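Local coordinates for metalloregulator ScaR (Streptococcus gordonii, PDB 3HRS), which is a manganese-activated transcriptional repressor of the DtxR/MntR family that forms homodimers and probably binds DNA once loaded with metal ions, at residues E79-V83 with H84-Y88. Numbering follows the deposited sequence.
Sequences EVFLV and HHLGY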
ATOM      1  N   GLU A  79       1.182 -10.034  -3.507  1.00 69.71           N
ATOM      2  CA  GLU A  79       0.472 -11.251  -3.145  1.00 65.30           C
ATOM      3  C   GLU A  79       1.179 -11.878  -1.955  1.00 55.65           C
ATOM      4  O   GLU A  79       0.565 -12.048  -0.914  1.00 51.90           O
ATOM      5  CB  GLU A  79       0.408 -12.227  -4.307  1.00 71.97           C
ATOM      6  CG  GLU A  79      -0.195 -13.562  -3.946  1.00 87.00           C
ATOM      7  CD  GLU A  79      -1.669 -13.623  -4.243  1.00 99.95           C
ATOM      8  OE1 GLU A  79      -2.310 -14.627  -3.840  1.00102.75           O
ATOM      9  OE2 GLU A  79      -2.175 -12.671  -4.890  1.00102.96           O
ATOM     10  N   VAL A  80       2.468 -12.204  -2.121  1.00 50.08           N
ATOM     11  CA  VAL A  80       3.288 -12.770  -1.055  1.00 42.67           C
ATOM     12  C   VAL A  80       3.226 -11.948   0.224  1.00 49.40           C
ATOM     13  O   VAL A  80       3.151 -12.505   1.297  1.00 53.26           O
ATOM     14  CB  VAL A  80       4.765 -12.841  -1.425  1.00 46.69           C
ATOM     15  CG1 VAL A  80       5.630 -13.121  -0.159  1.00 32.34           C
ATOM     16  CG2 VAL A  80       4.992 -13.902  -2.485  1.00 51.58           C
ATOM     17  N   PHE A  81       3.276 -10.628   0.129  1.00 46.57           N
ATOM     18  CA  PHE A  81       3.215  -9.835   1.351  1.00 52.56           C
ATOM     19  C   PHE A  81       1.861 -10.011   2.046  1.00 53.58           C
ATOM     20  O   PHE A  81       1.813 -10.278   3.223  1.00 51.93           O
ATOM     21  CB  PHE A  81       3.529  -8.347   1.096  1.00 43.53           C
ATOM     22  CG  PHE A  81       3.280  -7.446   2.288  1.00 44.80           C
ATOM     23  CD1 PHE A  81       4.175  -7.406   3.348  1.00 46.91           C
ATOM     24  CD2 PHE A  81       2.160  -6.616   2.332  1.00 44.32           C
ATOM     25  CE1 PHE A  81       3.955  -6.547   4.440  1.00 52.99           C
ATOM     26  CE2 PHE A  81       1.934  -5.748   3.416  1.00 39.07           C
ATOM     27  CZ  PHE A  81       2.828  -5.713   4.468  1.00 43.75           C
ATOM     28  N   LEU A  82       0.769  -9.865   1.308  1.00 54.71           N
ATOM     29  CA  LEU A  82      -0.557  -9.890   1.905  1.00 53.94           C
ATOM     30  C   LEU A  82      -0.875 -11.192   2.610  1.00 67.68           C
ATOM     31  O   LEU A  82      -1.413 -11.186   3.734  1.00 72.04           O
ATOM     32  CB  LEU A  82      -1.638  -9.580   0.876  1.00 54.36           C
ATOM     33  CG  LEU A  82      -1.505  -8.137   0.380  1.00 61.76           C
ATOM     34  CD1 LEU A  82      -2.741  -7.734  -0.399  1.00 56.81           C
ATOM     35  CD2 LEU A  82      -1.258  -7.198   1.566  1.00 56.86           C
ATOM     36  N   VAL A  83      -0.551 -12.314   1.972  1.00 58.51           N
ATOM     37  CA  VAL A  83      -0.920 -13.579   2.583  1.00 49.80           C
ATOM     38  C   VAL A  83       0.042 -14.017   3.678  1.00 57.15           C
ATOM     39  O   VAL A  83      -0.401 -14.403   4.757  1.00 75.09           O
ATOM     40  CB  VAL A  83      -1.244 -14.706   1.568  1.00 45.86           C
ATOM     41  CG1 VAL A  83      -0.916 -14.285   0.164  1.00 50.17           C
ATOM     42  CG2 VAL A  83      -0.548 -16.012   1.952  1.00 40.77           C
ATOM     43  N   HIS A  84       1.342 -13.929   3.442  1.00 49.51           N
ATOM     44  CA  HIS A  84       2.305 -14.296   4.489  1.00 51.78           C
ATOM     45  C   HIS A  84       2.467 -13.345   5.683  1.00 55.97           C
ATOM     46  O   HIS A  84       2.723 -13.769   6.815  1.00 66.43           O
ATOM     47  CB  HIS A  84       3.654 -14.572   3.884  1.00 47.55           C
ATOM     48  CG  HIS A  84       3.688 -15.835   3.097  1.00 60.49           C
ATOM     49  ND1 HIS A  84       4.864 -16.441   2.703  1.00 62.64           N
ATOM     50  CD2 HIS A  84       2.684 -16.625   2.643  1.00 54.31           C
ATOM     51  CE1 HIS A  84       4.589 -17.548   2.041  1.00 52.28           C
ATOM     52  NE2 HIS A  84       3.272 -17.681   1.990  1.00 58.69           N
ATOM     53  N   HIS A  85       2.342 -12.060   5.453  1.00 54.53           N
ATOM     54  CA  HIS A  85       2.634 -11.132   6.536  1.00 52.41           C
ATOM     55  C   HIS A  85       1.346 -10.739   7.197  1.00 49.53           C
ATOM     56  O   HIS A  85       1.293 -10.698   8.419  1.00 61.72           O
ATOM     57  CB  HIS A  85       3.423  -9.904   6.046  1.00 45.81           C
ATOM     58  CG  HIS A  85       4.876 -10.185   5.841  1.00 51.29           C
ATOM     59  ND1 HIS A  85       5.872  -9.315   6.245  1.00 61.35           N
ATOM     60  CD2 HIS A  85       5.506 -11.254   5.298  1.00 43.33           C
ATOM     61  CE1 HIS A  85       7.054  -9.834   5.951  1.00 57.61           C
ATOM     62  NE2 HIS A  85       6.861 -11.009   5.375  1.00 52.30           N
ATOM     63  N   LEU A  86       0.301 -10.493   6.404  1.00 44.63           N
ATOM     64  CA  LEU A  86      -0.956  -9.979   6.955  1.00 45.90           C
ATOM     65  C   LEU A  86      -2.063 -11.022   7.077  1.00 52.23           C
ATOM     66  O   LEU A  86      -3.184 -10.696   7.449  1.00 55.57           O
ATOM     67  CB  LEU A  86      -1.443  -8.793   6.128  1.00 50.74           C
ATOM     68  CG  LEU A  86      -0.394  -7.682   5.929  1.00 57.25           C
ATOM     69  CD1 LEU A  86      -1.042  -6.427   5.345  1.00 52.09           C
ATOM     70  CD2 LEU A  86       0.309  -7.352   7.247  1.00 58.04           C
ATOM     71  N   GLY A  87      -1.745 -12.276   6.758  1.00 53.39           N
ATOM     72  CA  GLY A  87      -2.713 -13.359   6.755  1.00 46.37           C
ATOM     73  C   GLY A  87      -3.978 -13.173   5.923  1.00 52.89           C
ATOM     74  O   GLY A  87      -5.039 -13.692   6.280  1.00 65.76           O
ATOM     75  N   TYR A  88      -3.875 -12.464   4.806  1.00 54.88           N
ATOM     76  CA  TYR A  88      -5.013 -12.292   3.894  1.00 60.52           C
ATOM     77  C   TYR A  88      -5.593 -13.606   3.372  1.00 59.49           C
ATOM     78  O   TYR A  88      -4.870 -14.586   3.154  1.00 54.30           O
ATOM     79  CB  TYR A  88      -4.637 -11.380   2.709  1.00 67.88           C
ATOM     80  CG  TYR A  88      -4.873  -9.890   2.968  1.00 64.02           C
ATOM     81  CD1 TYR A  88      -4.213  -9.228   3.983  1.00 56.04           C
ATOM     82  CD2 TYR A  88      -5.760  -9.166   2.201  1.00 64.40           C
ATOM     83  CE1 TYR A  88      -4.436  -7.912   4.229  1.00 58.45           C
ATOM     84  CE2 TYR A  88      -5.983  -7.835   2.440  1.00 59.11           C
ATOM     85  CZ  TYR A  88      -5.318  -7.212   3.449  1.00 61.39           C
ATOM     86  OH  TYR A  88      -5.532  -5.871   3.685  1.00 66.01           O
TER
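The Phe81 ring meets two residues of the following turn: CE2 lies 3.6 Å from CD1 of Leu86, while CD1 and CE1 pack against CB and the ring of His85. The two rings meet obliquely, their planes at 44°. A chi1 of 171° puts CG of Phe81 beside the carbonyl carbon and swings the ring toward the end of the helix, where it meets this pair as well as Phe81 and Phe108 of the second subunit, so the cluster belongs to the dimer interface. Leu82 CD2 touches Leu86 CD1 at 3.9 Å, and Leu82 CB lies 3.9 Å from Tyr88 CG; the Leu82 methyls sit over one face of the Tyr88 ring. Here helix 62-84, which carries Glu79, a zinc ligand of this protein although no metal is bound to this chain, gives way to the loop leading into helix 90-101; Gly87 makes the exit with positive phi. Helical i to i+4 bonds run from His84 N to Val80 O (3.1 Å) and from His85 N to Phe81 O (2.9 Å). Leu82 O takes two donors: a weak bond from Leu86 N, and a straighter one, 168° at the hydrogen, from Tyr88 N (3.0 Å), which approaches from above the carbonyl plane. At the far end of Tyr88, OH is hydrogen-bonded to Glu96 OE1.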